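Local coordinates for protein fibrinogen alpha subunit (Gallus gallus, PDB 1M1J) that probably polymerises, after cleavage by thrombin and together with the beta and gamma chains, into the insoluble fibrin matrix of blood clots, at residues N139-Q142 / E143-E147; L151-D154 / I155-I159; D180-Q183 / K184-Q188. All coordinates share one frame; numbering follows the deposited sequence.

Contact 1: residues N139-Q142 / E143-E147; sequences NSIQ and EQVVE
N139 to V146 make successive i to i+4 backbone bonds, from E143 N to N139 O (2.9 Å), from Q144 N to S140 O, from V145 N to I141 O and, more weakly, from V146 N to Q142 O. This is a short piece of helix 82-160, a little over two turns long, in the alpha chain's strand of the long fibrinogen coiled coil, and its side chains fan out to different neighbours. I141 and V145, four residues apart, share the inner side. They meet branch to branch, I141 CG2 lying 4.3 Å from V145 CG2, a loose touch. Each also packs on helix 178-191 of the same chain, I141 on L186 and V145 on Y179 and I182, while apolar side chains of another chain close in from elsewhere.

Q142 takes a bent course. Its CG stands opposite the backbone N (chi1 177°), and a kink at chi2 then brings the amide end across V145, next to CB. L186 also touches this glutamine. Q144 reaches away from the turn, and its OE1 accepts a weak hydrogen bond from a polar side chain of another chain.

On the exposed flank E143 folds back along the helix. With chi1 at 63° its CG sits between the backbone N and the carbonyl carbon, so the rest of the chain runs toward the preceding turn, and CG lies 3.1 Å from S140 O. The carboxylate ends up beside S140, where contact is largely with carbon: E143 OE2 is 3.6 Å from S140 CA and 4.1 Å from S140 OG.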
loop_
_atom_site.group_PDB
_atom_site.type_symbol
_atom_site.label_atom_id
_atom_site.label_comp_id
_atom_site.label_asym_id
_atom_site.label_seq_id
_atom_site.Cartn_x
_atom_site.Cartn_y
_atom_site.Cartn_z
ATOM N N ASN D 139 106.994 -71.661 -17.635
ATOM C CA ASN D 139 107.775 -72.042 -16.467
ATOM C C ASN D 139 108.593 -73.290 -16.746
ATOM O O ASN D 139 109.802 -73.303 -16.524
ATOM C CB ASN D 139 106.873 -72.276 -15.249
ATOM C CG ASN D 139 106.239 -70.991 -14.735
ATOM O OD1 ASN D 139 106.855 -69.919 -14.769
ATOM N ND2 ASN D 139 105.008 -71.095 -14.243
ATOM N N SER D 140 107.928 -74.332 -17.235
ATOM C CA SER D 140 108.588 -75.592 -17.547
ATOM C C SER D 140 109.751 -75.327 -18.515
ATOM O O SER D 140 110.841 -75.880 -18.365
ATOM C CB SER D 140 107.581 -76.563 -18.168
ATOM O OG SER D 140 108.009 -77.909 -18.030
ATOM N N ILE D 141 109.510 -74.472 -19.501
ATOM C CA ILE D 141 110.531 -74.112 -20.477
ATOM C C ILE D 141 111.679 -73.380 -19.786
ATOM O O ILE D 141 112.846 -73.516 -20.164
ATOM C CB ILE D 141 109.944 -73.189 -21.568
ATOM C CG1 ILE D 141 109.039 -73.993 -22.500
ATOM C CG2 ILE D 141 111.054 -72.506 -22.331
ATOM C CD1 ILE D 141 108.333 -73.146 -23.533
ATOM N N GLN D 142 111.341 -72.595 -18.771
ATOM C CA GLN D 142 112.347 -71.844 -18.037
ATOM C C GLN D 142 113.232 -72.766 -17.204
ATOM O O GLN D 142 114.443 -72.564 -17.130
ATOM C CB GLN D 142 111.679 -70.804 -17.138
ATOM C CG GLN D 142 112.649 -70.010 -16.274
ATOM C CD GLN D 142 113.782 -69.383 -17.072
ATOM O OE1 GLN D 142 114.751 -70.056 -17.429
ATOM N NE2 GLN D 142 113.661 -68.090 -17.362
ATOM N N GLU D 143 112.646 -73.784 -16.580
ATOM C CA GLU D 143 113.459 -74.680 -15.783
ATOM C C GLU D 143 114.268 -75.585 -16.700
ATOM O O GLU D 143 115.351 -76.046 -16.336
ATOM C CB GLU D 143 112.603 -75.488 -14.798
ATOM C CG GLU D 143 111.576 -76.420 -15.394
ATOM C CD GLU D 143 110.703 -77.061 -14.315
ATOM O OE1 GLU D 143 111.250 -77.794 -13.464
ATOM O OE2 GLU D 143 109.472 -76.828 -14.309
ATOM N N GLN D 144 113.751 -75.823 -17.901
ATOM C CA GLN D 144 114.468 -76.641 -18.872
ATOM C C GLN D 144 115.683 -75.841 -19.349
ATOM O O GLN D 144 116.767 -76.392 -19.525
ATOM C CB GLN D 144 113.564 -77.000 -20.055
ATOM C CG GLN D 144 114.277 -77.768 -21.164
ATOM C CD GLN D 144 113.319 -78.356 -22.176
ATOM O OE1 GLN D 144 112.529 -79.255 -21.855
ATOM N NE2 GLN D 144 113.376 -77.852 -23.409
ATOM N N VAL D 145 115.505 -74.537 -19.547
ATOM C CA VAL D 145 116.615 -73.696 -19.975
ATOM C C VAL D 145 117.694 -73.680 -18.894
ATOM O O VAL D 145 118.851 -73.372 -19.167
ATOM C CB VAL D 145 116.160 -72.248 -20.256
ATOM C CG1 VAL D 145 117.364 -71.353 -20.476
ATOM C CG2 VAL D 145 115.280 -72.209 -21.493
ATOM N N VAL D 146 117.318 -74.011 -17.663
ATOM C CA VAL D 146 118.283 -74.043 -16.566
ATOM C C VAL D 146 119.071 -75.349 -16.596
ATOM O O VAL D 146 120.300 -75.345 -16.549
ATOM C CB VAL D 146 117.577 -73.896 -15.179
ATOM C CG1 VAL D 146 118.485 -74.400 -14.049
ATOM C CG2 VAL D 146 117.236 -72.438 -14.935
ATOM N N GLU D 147 118.350 -76.462 -16.674
ATOM C CA GLU D 147 118.961 -77.779 -16.713
ATOM C C GLU D 147 119.840 -77.926 -17.946
ATOM O O GLU D 147 120.894 -78.555 -17.894
ATOM C CB GLU D 147 117.878 -78.853 -16.737
ATOM C CG GLU D 147 118.398 -80.279 -16.714
ATOM C CD GLU D 147 117.268 -81.292 -16.697
ATOM O OE1 GLU D 147 117.537 -82.503 -16.546
ATOM O OE2 GLU D 147 116.101 -80.869 -16.836
#

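Contact 2: residues L151-D154 / I155-I159; sequences LEVD and IDIKI
D154 and K158 lean across one another at an oblique angle, one helical turn apart. The lysine leaves its backbone with CG opposite the carbonyl carbon (chi1 -67°) and stays extended to its end, passing D154 O at CG and then running by the carboxylate. Its CE lies 3.4 Å from both D154 OD1 and D154 OD2, displaced to one side of the carboxylate plane. K158 NZ lies closer to OD1, and this 3.4 Å salt bridge carries only a weak hydrogen bond. Both groups have stronger partners outside: D154 OD2 pairs with a basic side chain of another chain, and K158 NZ with an acidic side chain of a third.

L151 and I155 meet on their outer carbons. L151 CD2 sits 3.6 Å from I155 CD1 and as far from I155 CG1, so one methyl rests on the outer half of the isoleucine. V153 and I157 also approach at a slant, with V153 CG1 4.0 Å from I157 CD1. These pairs follow the i to i+4 spacing of helix 82-160, whose backbone bonds here include I155 N to L151 O at 2.9 Å, and apolar residues of the other coiled-coil chains pack on L151, V153 and I155. E152 and D156 leave the helix on the same side, E152 OE1 lying 6.5 Å from D156 OD2; E152 OE1 bonds to Y172, and D156 OD1 makes a salt bridge with R160.

With an alanine in place of K158, D154 OD1 would probably lose its partner one turn ahead, and the acidic side chain of the third chain would be left without its mate. The chemistry implies a row of charges, from a basic side chain of one neighbouring chain through D154 and K158 to an acidic side chain of another, with the bridge inside the helix its weaker link.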
loop_
_atom_site.group_PDB
_atom_site.type_symbol
_atom_site.label_atom_id
_atom_site.label_comp_id
_atom_site.label_asym_id
_atom_site.label_seq_id
_atom_site.Cartn_x
_atom_site.Cartn_y
_atom_site.Cartn_z
ATOM N N LEU D 151 123.590 -78.920 -18.579
ATOM C CA LEU D 151 123.842 -80.136 -19.329
ATOM C C LEU D 151 124.837 -79.938 -20.466
ATOM O O LEU D 151 125.799 -80.692 -20.585
ATOM C CB LEU D 151 122.536 -80.683 -19.893
ATOM C CG LEU D 151 122.340 -82.192 -19.757
ATOM C CD1 LEU D 151 121.227 -82.635 -20.705
ATOM C CD2 LEU D 151 123.630 -82.921 -20.084
ATOM N N GLU D 152 124.609 -78.926 -21.302
ATOM C CA GLU D 152 125.512 -78.671 -22.417
ATOM C C GLU D 152 126.943 -78.598 -21.929
ATOM O O GLU D 152 127.838 -79.150 -22.557
ATOM C CB GLU D 152 125.162 -77.371 -23.149
ATOM C CG GLU D 152 126.139 -77.042 -24.282
ATOM C CD GLU D 152 125.730 -75.833 -25.104
ATOM O OE1 GLU D 152 126.514 -75.412 -25.987
ATOM O OE2 GLU D 152 124.625 -75.302 -24.877
ATOM N N VAL D 153 127.162 -77.923 -20.808
ATOM C CA VAL D 153 128.506 -77.807 -20.264
ATOM C C VAL D 153 129.008 -79.155 -19.762
ATOM O O VAL D 153 130.186 -79.463 -19.908
ATOM C CB VAL D 153 128.579 -76.745 -19.121
ATOM C CG1 VAL D 153 129.848 -76.934 -18.295
ATOM C CG2 VAL D 153 128.598 -75.341 -19.721
ATOM N N ASP D 154 128.123 -79.963 -19.186
ATOM C CA ASP D 154 128.536 -81.272 -18.684
ATOM C C ASP D 154 129.021 -82.124 -19.861
ATOM O O ASP D 154 130.072 -82.758 -19.794
ATOM C CB ASP D 154 127.373 -81.982 -17.990
ATOM C CG ASP D 154 127.824 -83.187 -17.165
ATOM O OD1 ASP D 154 127.066 -84.182 -17.077
ATOM O OD2 ASP D 154 128.931 -83.136 -16.588
ATOM N N ILE D 155 128.256 -82.132 -20.945
ATOM C CA ILE D 155 128.630 -82.911 -22.108
ATOM C C ILE D 155 129.895 -82.377 -22.766
ATOM O O ILE D 155 130.712 -83.156 -23.250
ATOM C CB ILE D 155 127.489 -82.954 -23.132
ATOM C CG1 ILE D 155 126.262 -83.618 -22.489
ATOM C CG2 ILE D 155 127.928 -83.727 -24.368
ATOM C CD1 ILE D 155 124.988 -83.556 -23.327
ATOM N N ASP D 156 130.064 -81.057 -22.780
ATOM C CA ASP D 156 131.252 -80.462 -23.383
ATOM C C ASP D 156 132.491 -80.992 -22.672
ATOM O O ASP D 156 133.471 -81.395 -23.296
ATOM C CB ASP D 156 131.203 -78.936 -23.267
ATOM C CG ASP D 156 132.489 -78.264 -23.733
ATOM O OD1 ASP D 156 133.520 -78.402 -23.049
ATOM O OD2 ASP D 156 132.480 -77.598 -24.786
ATOM N N ILE D 157 132.426 -80.989 -21.353
ATOM C CA ILE D 157 133.517 -81.456 -20.526
ATOM C C ILE D 157 133.753 -82.950 -20.722
ATOM O O ILE D 157 134.890 -83.388 -20.893
ATOM C CB ILE D 157 133.212 -81.151 -19.041
ATOM C CG1 ILE D 157 133.359 -79.647 -18.798
ATOM C CG2 ILE D 157 134.128 -81.936 -18.121
ATOM C CD1 ILE D 157 132.962 -79.212 -17.398
ATOM N N LYS D 158 132.680 -83.729 -20.714
ATOM C CA LYS D 158 132.813 -85.165 -20.874
ATOM C C LYS D 158 133.251 -85.615 -22.271
ATOM O O LYS D 158 133.973 -86.606 -22.400
ATOM C CB LYS D 158 131.513 -85.858 -20.456
ATOM C CG LYS D 158 131.223 -85.728 -18.956
ATOM C CD LYS D 158 129.974 -86.475 -18.562
ATOM C CE LYS D 158 129.707 -86.401 -17.061
ATOM N NZ LYS D 158 128.508 -87.220 -16.672
ATOM N N ILE D 159 132.831 -84.904 -23.315
ATOM C CA ILE D 159 133.249 -85.281 -24.660
ATOM C C ILE D 159 134.743 -85.025 -24.772
ATOM O O ILE D 159 135.489 -85.854 -25.293
ATOM C CB ILE D 159 132.541 -84.455 -25.761
ATOM C CG1 ILE D 159 131.168 -85.044 -26.064
ATOM C CG2 ILE D 159 133.359 -84.487 -27.057
ATOM C CD1 ILE D 159 130.347 -84.179 -27.028
#

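Contact 3: residues D180-Q183 / K184-Q188; sequences DNIQ and KHLTQ
I182 and L186 form the apolar part of this piece of helix 178-191: they lie side by side and point the same way, with I182 CG2 3.5 Å from L186 CD2. Both face helix 82-160, I182 on V145 and L186 on Q138, I141 and Q142. Q183 crosses L186 at about a right angle, its amide end beside L186 CB and T187 CG2.

Among the backbone bonds, L186 N to I182 O is the straight one (3.1 Å, 165° at the hydrogen) and lies in the carbonyl plane. H185 N splits weakly between N181 O and I182 O, and T187 N reaches Q183 O weakly.

Polar side chains work at the outer surface. T187 OG1 donates to K184 O over 2.7 Å from above the carbonyl plane, and Q188 N reaches that oxygen from the same face, so K184 O is gripped twice. K184 bends at chi3 and chi4 back toward the preceding turn, its NZ 4.5 Å from D180 OD1, too far for a salt bridge.

A helix with one apolar ridge and a polar outside fits the fourth strand that the folded-back alpha chain adds to the fibrinogen coiled coil.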
loop_
_atom_site.group_PDB
_atom_site.type_symbol
_atom_site.label_atom_id
_atom_site.label_comp_id
_atom_site.label_asym_id
_atom_site.label_seq_id
_atom_site.Cartn_x
_atom_site.Cartn_y
_atom_site.Cartn_z
ATOM N N ASP D 180 121.728 -66.692 -23.331
ATOM C CA ASP D 180 121.293 -65.367 -22.903
ATOM C C ASP D 180 120.317 -64.769 -23.916
ATOM O O ASP D 180 119.528 -63.877 -23.588
ATOM C CB ASP D 180 122.492 -64.432 -22.682
ATOM C CG ASP D 180 123.313 -64.216 -23.932
ATOM O OD1 ASP D 180 122.739 -63.809 -24.967
ATOM O OD2 ASP D 180 124.540 -64.444 -23.870
ATOM N N ASN D 181 120.366 -65.275 -25.143
ATOM C CA ASN D 181 119.471 -64.803 -26.186
ATOM C C ASN D 181 118.118 -65.488 -25.983
ATOM O O ASN D 181 117.060 -64.910 -26.240
ATOM C CB ASN D 181 120.047 -65.141 -27.560
ATOM C CG ASN D 181 119.336 -64.416 -28.682
ATOM O OD1 ASN D 181 119.777 -64.444 -29.829
ATOM N ND2 ASN D 181 118.227 -63.759 -28.357
ATOM N N ILE D 182 118.160 -66.732 -25.516
ATOM C CA ILE D 182 116.942 -67.477 -25.247
ATOM C C ILE D 182 116.284 -66.831 -24.046
ATOM O O ILE D 182 115.090 -66.543 -24.059
ATOM C CB ILE D 182 117.232 -68.941 -24.881
ATOM C CG1 ILE D 182 117.854 -69.664 -26.070
ATOM C CG2 ILE D 182 115.958 -69.621 -24.424
ATOM C CD1 ILE D 182 117.066 -69.508 -27.342
ATOM N N GLN D 183 117.081 -66.606 -23.005
ATOM C CA GLN D 183 116.581 -65.996 -21.781
ATOM C C GLN D 183 116.034 -64.607 -22.075
ATOM O O GLN D 183 115.223 -64.072 -21.319
ATOM C CB GLN D 183 117.692 -65.913 -20.735
ATOM C CG GLN D 183 117.184 -65.589 -19.342
ATOM C CD GLN D 183 116.200 -66.630 -18.814
ATOM O OE1 GLN D 183 116.587 -67.741 -18.427
ATOM N NE2 GLN D 183 114.917 -66.273 -18.804
ATOM N N LYS D 184 116.480 -64.023 -23.180
ATOM C CA LYS D 184 116.004 -62.711 -23.567
ATOM C C LYS D 184 114.528 -62.859 -23.938
ATOM O O LYS D 184 113.693 -62.046 -23.542
ATOM C CB LYS D 184 116.802 -62.196 -24.760
ATOM C CG LYS D 184 116.796 -60.687 -24.911
ATOM C CD LYS D 184 117.743 -60.240 -26.020
ATOM C CE LYS D 184 119.154 -60.798 -25.823
ATOM N NZ LYS D 184 119.716 -60.482 -24.477
ATOM N N HIS D 185 114.211 -63.911 -24.689
ATOM C CA HIS D 185 112.834 -64.176 -25.098
ATOM C C HIS D 185 111.936 -64.531 -23.919
ATOM O O HIS D 185 110.851 -63.977 -23.782
ATOM C CB HIS D 185 112.779 -65.313 -26.117
ATOM C CG HIS D 185 113.269 -64.932 -27.478
ATOM N ND1 HIS D 185 112.846 -63.793 -28.128
ATOM C CD2 HIS D 185 114.116 -65.559 -28.328
ATOM C CE1 HIS D 185 113.411 -63.734 -29.320
ATOM N NE2 HIS D 185 114.185 -64.794 -29.466
ATOM N N LEU D 186 112.378 -65.463 -23.079
ATOM C CA LEU D 186 111.589 -65.873 -21.919
ATOM C C LEU D 186 111.095 -64.674 -21.115
ATOM O O LEU D 186 109.944 -64.648 -20.672
ATOM C CB LEU D 186 112.403 -66.790 -21.002
ATOM C CG LEU D 186 112.541 -68.266 -21.375
ATOM C CD1 LEU D 186 111.193 -68.962 -21.304
ATOM C CD2 LEU D 186 113.123 -68.366 -22.761
ATOM N N THR D 187 111.962 -63.687 -20.924
ATOM C CA THR D 187 111.582 -62.497 -20.169
ATOM C C THR D 187 110.625 -61.650 -21.000
ATOM O O THR D 187 109.637 -61.118 -20.490
ATOM C CB THR D 187 112.821 -61.648 -19.792
ATOM O OG1 THR D 187 113.523 -61.262 -20.981
ATOM C CG2 THR D 187 113.754 -62.439 -18.880
ATOM N N GLN D 188 110.929 -61.540 -22.288
ATOM C CA GLN D 188 110.117 -60.777 -23.229
ATOM C C GLN D 188 108.689 -61.326 -23.296
ATOM O O GLN D 188 107.744 -60.586 -23.554
ATOM C CB GLN D 188 110.772 -60.838 -24.609
ATOM C CG GLN D 188 109.995 -60.200 -25.736
ATOM C CD GLN D 188 110.661 -60.444 -27.082
ATOM O OE1 GLN D 188 111.807 -60.044 -27.304
ATOM N NE2 GLN D 188 109.947 -61.109 -27.985
#

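In the fold
Along the chain the order is contact 1, contact 2, contact 3. The first two sit in series on helix 82-160, their centres about 18 Å apart. Beyond that helix the chain turns back, and contact 3 lies on helix 178-191, which runs in the reverse direction beside the segments of contact 1. Those centres are about 12 Å apart and the side chains meet: I141 CG2 is 3.7 Å from L186 CD1. Contact 2 stays apart from contact 3, with nearest atoms about 9 Å away. The return helix thus packs on 139-147, making a local four-strand stretch of the coiled coil, while 151-159 lies between the other chains and the chain's own loop around V174.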